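Local structure of diaphanous protein (Entamoeba histolytica, 4DVG) at residues 83-88 against 131-136; 181-186 against 242-247; 219-224 against 261-266. The protein is a formin of the diaphanous family that probably promotes actin filament assembly when a Rho-type GTPase binds its GBD-FH3 region. One frame throughout, in Å; residues are numbered along the deposited sequence.

Overall arrangement
The three contacts follow an all-helical, elongated chain from its GTPase-binding part into its FH3 part. Contacts 1 and 2 are helix pairs with the same shallow crossing of 26°, but contact 1 is partly buried and mixes aliphatic carbon with polar groups, whereas contact 2, the closest to the chain centre, is buried round L244. Contact 3 lies farthest out and joins a turn to a helix through stacked phenyl rings, a bridging water and a weak surface salt bridge. Contacts 2 and 3 share a layer of packing, with I245 CG1 3.6 Å from F264 CE1; the centres of contacts 1 and 2 are 25 Å apart.

Contact 1 (83-88 against 131-136); sequences LLNEMV and ERKCCE
Two helices of the diaphanous GTPase-binding region, 83-93 and 127-141, lie side by side here, with L84, N85 and V88 of the first facing K133 and E136 of the second. Their axes run in nearly the same direction, 26° apart, and approach to 9.4 Å. K133 is the hub, and its aliphatic chain does most of the touching. At its root, K133 CB meets L84 CB at 4.1 Å. The chain then bends at chi2 (-47°), which puts CD 3.7 Å from V88 CG2. N85 crosses the same chain obliquely: its OD1 faces CG, CD and CE of K133, nearest CE. The ammonium group is near as well, with NZ 3.5 Å from N85 OD1, yet the angle is too poor for a hydrogen bond. Near-parallel pairing of helices that are not neighbours in the chain is consistent with an alpha-solenoid, and the all-helical course of this chain is consistent with the armadillo-like architecture of related formins. V88 has a second neighbour in E136, whose side chain it crosses at about a right angle. V88 CG2 rests 3.7 Å from E136 CG, while CG1, anti to the backbone N (chi1 166°), turns to the carboxylate end, 4.0 Å from E136 CD. V88 also leans on V137, one residue further on. Behind this face C134 packs on I114 and Y115 of helix 108-120, and on the outer side of helix 83-93 E86 OE2 is hydrogen-bonded to the chain of another protein.

Contact 2 (181-186 against 242-247); sequences EITLTS and LVLINN
L244 is the tightly packed centre of this contact, fitting against I182, T183 and S186, while N247 and T183 border a looser, partly exposed side. The branches of L244 divide the work. Its CB touches T183 CG2 at 3.7 Å, and the two side chains cross obliquely. CD1 reaches S186, lying 3.7 Å from its CB and 3.5 Å from its OG, so the serine offers both carbon and hydroxyl oxygen to the methyl. CD2 turns instead to I182 CG2, a more distant apolar touch of 4.2 Å. CG stands anti to the backbone N of L244, and chi2 of 55° then sets the two methyls. V205 of helix 203-213 continues this apolar side by packing on I182 and S186. The helices, 172-187 and 236-249, run in nearly the same direction at 26° with axes 9.5 Å apart, consistent with the alpha-solenoid course of the chain; the first segment belongs to the GTPase-binding region and the second to the FH3 region, so the contact joins the two. Toward the looser side, N247 ND2 comes to 3.6 Å from S186 OG without forming a hydrogen bond; S186 OG donates instead to T183 O in its own helix, and T183 O is farther still from the amide nitrogen of N247. T183 turns its hydroxyl back to its own helix: OG1 sits between the backbone N and the carbonyl carbon (chi1 58°), where it bonds L180 O, and CG2 is the branch presented to L244.

Contact 3 (219-224 against 261-266); sequences MKKFLS and RNSFIE
F222 and F264 lie almost flat on each other in an offset stack, their planes only 12° apart and their centroids 4.1 Å. The overlap is uneven: F264 CZ sits over the centre of the F222 ring, whereas F222 CD2 lies over the F264 ring displaced toward its rim. The two side chains come in from different directions, crossing at about a right angle, and the rings overlap face to face. K221 CG lies over the opposite face of F222, so that ring is sandwiched, while S263 CB closes in on its edge, 3.9 Å from F222 CD2. F209 adds an edge-to-face partner, and L248 of helix 236-249 touches both rings. Beside the stack one water joins the backbones, donating to K221 O at 2.7 Å and to S263 O at 2.8 Å. At the exposed rim the extended chain of K220 crosses E266 at about a right angle, and K220 NZ makes a weak salt bridge to E266 OE2 at 3.3 Å. F222 takes a left-handed backbone conformation (phi 78°), as the third residue of a turn requires, and L223 N bonds K220 O at 3.1 Å. The arrangement is that of a type II beta turn, K220 to L223, which brings F222 to the N-cap position of helix 223-228 and packs its ring between the helices of the FH3 region.

Contact 1 (83-88 against 131-136)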
loop_
_atom_site.group_PDB
_atom_site.type_symbol
_atom_site.label_atom_id
_atom_site.label_comp_id
_atom_site.label_asym_id
_atom_site.label_seq_id
_atom_site.Cartn_x
_atom_site.Cartn_y
_atom_site.Cartn_z
ATOM N N LEU B 83 -3.210 11.631 -13.879
ATOM C CA LEU B 83 -1.996 11.854 -13.113
ATOM C C LEU B 83 -2.119 11.188 -11.748
ATOM O O LEU B 83 -1.211 10.491 -11.315
ATOM C CB LEU B 83 -1.729 13.351 -12.955
ATOM C CG LEU B 83 -0.432 13.695 -12.224
ATOM C CD1 LEU B 83 0.769 13.045 -12.901
ATOM C CD2 LEU B 83 -0.240 15.188 -12.132
ATOM N N LEU B 84 -3.246 11.393 -11.074
ATOM C CA LEU B 84 -3.489 10.737 -9.790
ATOM C C LEU B 84 -3.406 9.206 -9.869
ATOM O O LEU B 84 -2.837 8.579 -8.979
ATOM C CB LEU B 84 -4.837 11.158 -9.200
ATOM C CG LEU B 84 -4.923 12.637 -8.809
ATOM C CD1 LEU B 84 -6.294 12.993 -8.237
ATOM C CD2 LEU B 84 -3.828 12.971 -7.822
ATOM N N ASN B 85 -3.968 8.603 -10.915
ATOM C CA ASN B 85 -3.909 7.147 -11.054
ATOM C C ASN B 85 -2.499 6.657 -11.271
ATOM O O ASN B 85 -2.122 5.598 -10.780
ATOM C CB ASN B 85 -4.793 6.637 -12.191
ATOM C CG ASN B 85 -6.234 6.491 -11.774
ATOM O OD1 ASN B 85 -6.521 6.213 -10.615
ATOM N ND2 ASN B 85 -7.151 6.698 -12.710
ATOM N N GLU B 86 -1.725 7.426 -12.025
ATOM C CA GLU B 86 -0.385 7.007 -12.368
ATOM C C GLU B 86 0.468 7.084 -11.115
ATOM O O GLU B 86 1.333 6.238 -10.881
ATOM C CB GLU B 86 0.178 7.885 -13.480
ATOM C CG GLU B 86 1.203 7.184 -14.367
ATOM C CD GLU B 86 0.610 6.025 -15.161
ATOM O OE1 GLU B 86 -0.637 5.841 -15.121
ATOM O OE2 GLU B 86 1.396 5.307 -15.826
HETATM N N MSE B 87 0.187 8.093 -10.292
HETATM C CA MSE B 87 0.926 8.303 -9.057
HETATM C C MSE B 87 0.693 7.185 -8.052
HETATM O O MSE B 87 1.580 6.860 -7.254
HETATM C CB MSE B 87 0.559 9.636 -8.442
HETATM C CG MSE B 87 1.137 10.809 -9.199
HETATM SE SE MSE B 87 1.042 12.443 -8.156
HETATM C CE MSE B 87 -0.754 13.014 -8.605
ATOM N N VAL B 88 -0.492 6.587 -8.103
ATOM C CA VAL B 88 -0.775 5.449 -7.254
ATOM C C VAL B 88 0.207 4.336 -7.607
ATOM O O VAL B 88 0.935 3.845 -6.736
ATOM C CB VAL B 88 -2.243 5.031 -7.352
ATOM C CG1 VAL B 88 -2.489 3.637 -6.745
ATOM C CG2 VAL B 88 -3.098 6.084 -6.661
ATOM N N GLU B 131 -11.111 12.620 -4.592
ATOM C CA GLU B 131 -10.630 12.803 -3.227
ATOM C C GLU B 131 -9.943 11.534 -2.735
ATOM O O GLU B 131 -8.831 11.580 -2.217
ATOM C CB GLU B 131 -11.760 13.211 -2.275
ATOM C CG GLU B 131 -11.264 13.546 -0.868
ATOM C CD GLU B 131 -12.340 14.131 0.044
ATOM O OE1 GLU B 131 -13.095 15.028 -0.391
ATOM O OE2 GLU B 131 -12.421 13.697 1.213
ATOM N N ARG B 132 -10.611 10.400 -2.923
ATOM C CA ARG B 132 -10.091 9.113 -2.485
ATOM C C ARG B 132 -8.753 8.701 -3.110
ATOM O O ARG B 132 -7.931 8.121 -2.404
ATOM C CB ARG B 132 -11.134 8.009 -2.662
ATOM C CG ARG B 132 -12.346 8.184 -1.766
ATOM C CD ARG B 132 -13.182 6.951 -1.743
ATOM N NE ARG B 132 -14.467 7.170 -1.097
ATOM C CZ ARG B 132 -15.508 6.359 -1.266
ATOM N NH1 ARG B 132 -15.380 5.296 -2.056
ATOM N NH2 ARG B 132 -16.664 6.603 -0.654
ATOM N N LYS B 133 -8.529 8.985 -4.402
ATOM C CA LYS B 133 -7.215 8.710 -5.000
ATOM C C LYS B 133 -6.140 9.467 -4.232
ATOM O O LYS B 133 -5.078 8.908 -3.924
ATOM C CB LYS B 133 -7.132 9.057 -6.496
ATOM C CG LYS B 133 -7.475 7.901 -7.428
ATOM C CD LYS B 133 -6.773 6.608 -7.033
ATOM C CE LYS B 133 -7.230 5.417 -7.901
ATOM N NZ LYS B 133 -8.730 5.286 -8.100
ATOM N N CYS B 134 -6.432 10.732 -3.921
ATOM C CA CYS B 134 -5.551 11.541 -3.084
ATOM C C CYS B 134 -5.127 10.825 -1.804
ATOM O O CYS B 134 -3.945 10.788 -1.475
ATOM C CB CYS B 134 -6.225 12.858 -2.717
ATOM S SG CYS B 134 -5.805 14.192 -3.795
ATOM N N CYS B 135 -6.093 10.273 -1.079
ATOM C CA CYS B 135 -5.776 9.572 0.148
ATOM C C CYS B 135 -4.876 8.422 -0.163
ATOM O O CYS B 135 -3.940 8.126 0.599
ATOM C CB CYS B 135 -7.040 9.039 0.821
ATOM S SG CYS B 135 -8.073 10.362 1.450
ATOM N N GLU B 136 -5.177 7.773 -1.288
ATOM C CA GLU B 136 -4.483 6.571 -1.704
ATOM C C GLU B 136 -3.029 6.937 -2.014
ATOM O O GLU B 136 -2.096 6.263 -1.566
ATOM C CB GLU B 136 -5.213 5.922 -2.881
ATOM C CG GLU B 136 -4.501 4.751 -3.512
ATOM C CD GLU B 136 -5.457 3.719 -4.129
ATOM O OE1 GLU B 136 -5.170 2.502 -4.015
ATOM O OE2 GLU B 136 -6.494 4.120 -4.714
#

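Contact 2 (181-186 against 242-247)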
loop_
_atom_site.group_PDB
_atom_site.type_symbol
_atom_site.label_atom_id
_atom_site.label_comp_id
_atom_site.label_asym_id
_atom_site.label_seq_id
_atom_site.Cartn_x
_atom_site.Cartn_y
_atom_site.Cartn_z
ATOM N N GLU B 181 -1.011 8.301 10.008
ATOM C CA GLU B 181 -0.068 9.360 9.695
ATOM C C GLU B 181 -0.035 10.463 10.785
ATOM O O GLU B 181 1.042 10.869 11.218
ATOM C CB GLU B 181 -0.274 9.905 8.278
ATOM C CG GLU B 181 0.690 11.042 7.890
ATOM C CD GLU B 181 2.150 10.740 8.192
ATOM O OE1 GLU B 181 2.526 9.558 8.263
ATOM O OE2 GLU B 181 2.929 11.693 8.356
ATOM N N ILE B 182 -1.203 10.904 11.257
ATOM C CA ILE B 182 -1.260 11.804 12.411
ATOM C C ILE B 182 -0.506 11.216 13.625
ATOM O O ILE B 182 0.197 11.937 14.326
ATOM C CB ILE B 182 -2.703 12.062 12.867
ATOM C CG1 ILE B 182 -3.629 12.391 11.691
ATOM C CG2 ILE B 182 -2.749 13.079 13.961
ATOM C CD1 ILE B 182 -3.538 13.754 11.185
ATOM N N THR B 183 -0.662 9.919 13.884
ATOM C CA THR B 183 -0.121 9.345 15.118
ATOM C C THR B 183 1.386 9.314 15.049
ATOM O O THR B 183 2.064 9.662 16.005
ATOM C CB THR B 183 -0.624 7.913 15.393
ATOM O OG1 THR B 183 -0.269 7.067 14.291
ATOM C CG2 THR B 183 -2.102 7.914 15.536
ATOM N N LEU B 184 1.895 8.879 13.904
ATOM C CA LEU B 184 3.316 8.937 13.606
ATOM C C LEU B 184 3.844 10.359 13.824
ATOM O O LEU B 184 4.903 10.550 14.437
ATOM C CB LEU B 184 3.560 8.504 12.165
ATOM C CG LEU B 184 5.012 8.239 11.814
ATOM C CD1 LEU B 184 5.475 7.019 12.580
ATOM C CD2 LEU B 184 5.166 8.041 10.309
ATOM N N THR B 185 3.103 11.356 13.345
ATOM C CA THR B 185 3.544 12.724 13.536
ATOM C C THR B 185 3.643 13.072 15.016
ATOM O O THR B 185 4.674 13.553 15.478
ATOM C CB THR B 185 2.645 13.730 12.806
ATOM O OG1 THR B 185 2.537 13.367 11.422
ATOM C CG2 THR B 185 3.232 15.133 12.929
ATOM N N SER B 186 2.574 12.794 15.759
ATOM C CA SER B 186 2.488 13.095 17.196
ATOM C C SER B 186 3.630 12.549 18.056
ATOM O O SER B 186 3.851 13.022 19.167
ATOM C CB SER B 186 1.175 12.544 17.750
ATOM O OG SER B 186 1.199 11.125 17.829
ATOM N N LEU B 242 -6.419 4.961 20.387
ATOM C CA LEU B 242 -5.882 4.896 21.732
ATOM C C LEU B 242 -4.426 5.350 21.791
ATOM O O LEU B 242 -4.030 6.076 22.693
ATOM C CB LEU B 242 -6.049 3.492 22.306
ATOM C CG LEU B 242 -7.517 3.316 22.703
ATOM C CD1 LEU B 242 -7.949 1.870 22.858
ATOM C CD2 LEU B 242 -7.767 4.112 23.985
ATOM N N VAL B 243 -3.631 4.922 20.823
ATOM C CA VAL B 243 -2.225 5.271 20.818
ATOM C C VAL B 243 -2.058 6.774 20.705
ATOM O O VAL B 243 -1.246 7.368 21.399
ATOM C CB VAL B 243 -1.475 4.560 19.694
ATOM C CG1 VAL B 243 -0.066 5.052 19.636
ATOM C CG2 VAL B 243 -1.516 3.047 19.901
ATOM N N LEU B 244 -2.859 7.398 19.855
ATOM C CA LEU B 244 -2.805 8.853 19.698
ATOM C C LEU B 244 -3.183 9.587 20.995
ATOM O O LEU B 244 -2.555 10.579 21.384
ATOM C CB LEU B 244 -3.742 9.307 18.572
ATOM C CG LEU B 244 -3.712 10.815 18.393
ATOM C CD1 LEU B 244 -2.274 11.194 18.176
ATOM C CD2 LEU B 244 -4.608 11.289 17.255
ATOM N N ILE B 245 -4.226 9.096 21.652
ATOM C CA ILE B 245 -4.737 9.724 22.851
ATOM C C ILE B 245 -3.685 9.684 23.928
ATOM O O ILE B 245 -3.318 10.721 24.473
ATOM C CB ILE B 245 -6.039 9.075 23.341
ATOM C CG1 ILE B 245 -7.208 9.552 22.476
ATOM C CG2 ILE B 245 -6.326 9.476 24.774
ATOM C CD1 ILE B 245 -8.358 8.548 22.450
ATOM N N ASN B 246 -3.190 8.490 24.213
ATOM C CA ASN B 246 -2.112 8.322 25.167
ATOM C C ASN B 246 -0.861 9.143 24.859
ATOM O O ASN B 246 -0.212 9.631 25.780
ATOM C CB ASN B 246 -1.798 6.838 25.393
ATOM C CG ASN B 246 -2.896 6.148 26.180
ATOM O OD1 ASN B 246 -3.694 6.825 26.843
ATOM N ND2 ASN B 246 -2.959 4.811 26.111
ATOM N N ASN B 247 -0.544 9.322 23.579
ATOM C CA ASN B 247 0.592 10.157 23.201
ATOM C C ASN B 247 0.322 11.609 23.564
ATOM O O ASN B 247 1.200 12.303 24.052
ATOM C CB ASN B 247 0.949 10.027 21.711
ATOM C CG ASN B 247 1.526 8.649 21.357
ATOM O OD1 ASN B 247 1.695 7.791 22.232
ATOM N ND2 ASN B 247 1.805 8.425 20.067
#

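Contact 3 (219-224 against 261-266)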
loop_
_atom_site.group_PDB
_atom_site.type_symbol
_atom_site.label_atom_id
_atom_site.label_comp_id
_atom_site.label_asym_id
_atom_site.label_seq_id
_atom_site.Cartn_x
_atom_site.Cartn_y
_atom_site.Cartn_z
HETATM N N MSE B 219 -16.436 21.733 18.363
HETATM C CA MSE B 219 -17.144 22.500 19.371
HETATM C C MSE B 219 -16.321 22.436 20.639
HETATM O O MSE B 219 -16.297 23.371 21.434
HETATM C CB MSE B 219 -18.529 21.902 19.586
HETATM SE SE MSE B 219 -21.267 21.973 20.282
HETATM C CE MSE B 219 -21.697 22.528 18.459
ATOM N N LYS B 220 -15.634 21.319 20.814
ATOM C CA LYS B 220 -14.701 21.161 21.916
ATOM C C LYS B 220 -13.441 20.461 21.414
ATOM O O LYS B 220 -13.481 19.760 20.402
ATOM C CB LYS B 220 -15.351 20.392 23.062
ATOM C CG LYS B 220 -16.341 21.223 23.889
ATOM C CD LYS B 220 -16.550 20.565 25.261
ATOM C CE LYS B 220 -17.559 21.306 26.129
ATOM N NZ LYS B 220 -18.067 20.471 27.287
ATOM N N LYS B 221 -12.317 20.671 22.095
ATOM C CA LYS B 221 -11.043 20.109 21.625
ATOM C C LYS B 221 -11.199 18.622 21.469
ATOM O O LYS B 221 -11.763 17.975 22.345
ATOM C CB LYS B 221 -9.923 20.374 22.619
ATOM C CG LYS B 221 -8.543 20.595 22.009
ATOM C CD LYS B 221 -7.565 20.849 23.147
ATOM C CE LYS B 221 -6.133 21.028 22.708
ATOM N NZ LYS B 221 -5.300 21.163 23.940
ATOM N N PHE B 222 -10.710 18.086 20.354
ATOM C CA PHE B 222 -10.684 16.641 20.165
ATOM C C PHE B 222 -12.027 16.002 19.786
ATOM O O PHE B 222 -12.107 14.793 19.651
ATOM C CB PHE B 222 -10.180 15.968 21.436
ATOM C CG PHE B 222 -8.787 16.330 21.797
ATOM C CD1 PHE B 222 -7.803 16.396 20.828
ATOM C CD2 PHE B 222 -8.451 16.601 23.113
ATOM C CE1 PHE B 222 -6.494 16.713 21.179
ATOM C CE2 PHE B 222 -7.166 16.928 23.461
ATOM C CZ PHE B 222 -6.184 16.982 22.496
ATOM N N LEU B 223 -13.077 16.797 19.611
ATOM C CA LEU B 223 -14.406 16.224 19.489
ATOM C C LEU B 223 -14.568 15.312 18.272
ATOM O O LEU B 223 -14.928 14.143 18.413
ATOM C CB LEU B 223 -15.464 17.310 19.491
ATOM C CG LEU B 223 -16.908 16.833 19.467
ATOM C CD1 LEU B 223 -17.216 15.919 20.661
ATOM C CD2 LEU B 223 -17.811 18.030 19.457
ATOM N N SER B 224 -14.293 15.820 17.077
ATOM C CA SER B 224 -14.546 14.999 15.897
ATOM C C SER B 224 -13.664 13.735 15.801
ATOM O O SER B 224 -14.164 12.663 15.445
ATOM C CB SER B 224 -14.551 15.820 14.601
ATOM O OG SER B 224 -13.417 16.631 14.498
ATOM N N ARG B 261 -5.761 15.450 29.307
ATOM C CA ARG B 261 -6.714 14.440 29.741
ATOM C C ARG B 261 -8.061 15.039 30.210
ATOM O O ARG B 261 -9.108 14.439 29.969
ATOM C CB ARG B 261 -6.118 13.519 30.807
ATOM C CG ARG B 261 -7.093 12.431 31.252
ATOM C CD ARG B 261 -6.506 11.515 32.288
ATOM N NE ARG B 261 -5.363 12.168 32.902
ATOM C CZ ARG B 261 -4.211 11.573 33.153
ATOM N NH1 ARG B 261 -4.022 10.290 32.848
ATOM N NH2 ARG B 261 -3.256 12.269 33.717
ATOM N N ASN B 262 -8.042 16.200 30.871
ATOM C CA ASN B 262 -9.304 16.845 31.253
ATOM C C ASN B 262 -10.185 17.118 30.016
ATOM O O ASN B 262 -11.375 16.803 30.034
ATOM C CB ASN B 262 -9.090 18.127 32.060
ATOM C CG ASN B 262 -8.745 17.866 33.537
ATOM O OD1 ASN B 262 -8.910 16.760 34.066
ATOM N ND2 ASN B 262 -8.272 18.921 34.214
ATOM N N SER B 263 -9.590 17.677 28.953
ATOM C CA SER B 263 -10.268 17.860 27.664
ATOM C C SER B 263 -10.927 16.564 27.169
ATOM O O SER B 263 -12.002 16.593 26.578
ATOM C CB SER B 263 -9.294 18.287 26.563
ATOM O OG SER B 263 -8.514 19.400 26.899
ATOM N N PHE B 264 -10.264 15.435 27.368
ATOM C CA PHE B 264 -10.814 14.169 26.914
ATOM C C PHE B 264 -11.897 13.702 27.867
ATOM O O PHE B 264 -12.921 13.181 27.443
ATOM C CB PHE B 264 -9.719 13.093 26.779
ATOM C CG PHE B 264 -8.965 13.157 25.485
ATOM C CD1 PHE B 264 -9.531 12.673 24.314
ATOM C CD2 PHE B 264 -7.685 13.704 25.433
ATOM C CE1 PHE B 264 -8.834 12.737 23.113
ATOM C CE2 PHE B 264 -6.985 13.782 24.227
ATOM C CZ PHE B 264 -7.558 13.292 23.071
ATOM N N ILE B 265 -11.678 13.883 29.160
ATOM C CA ILE B 265 -12.726 13.567 30.113
ATOM C C ILE B 265 -13.966 14.388 29.795
ATOM O O ILE B 265 -15.085 13.877 29.821
ATOM C CB ILE B 265 -12.292 13.857 31.538
ATOM C CG1 ILE B 265 -11.308 12.787 32.012
ATOM C CG2 ILE B 265 -13.506 13.893 32.455
ATOM C CD1 ILE B 265 -10.455 13.249 33.149
ATOM N N GLU B 266 -13.743 15.655 29.461
ATOM C CA GLU B 266 -14.809 16.606 29.212
ATOM C C GLU B 266 -15.722 16.172 28.067
ATOM O O GLU B 266 -16.859 16.614 27.997
ATOM C CB GLU B 266 -14.198 17.977 28.920
ATOM C CG GLU B 266 -15.136 19.169 29.025
ATOM C CD GLU B 266 -14.430 20.488 28.709
ATOM O OE1 GLU B 266 -13.189 20.572 28.887
ATOM O OE2 GLU B 266 -15.116 21.440 28.277
HETATM O O HOH W 1 -12.337 18.750 24.846
#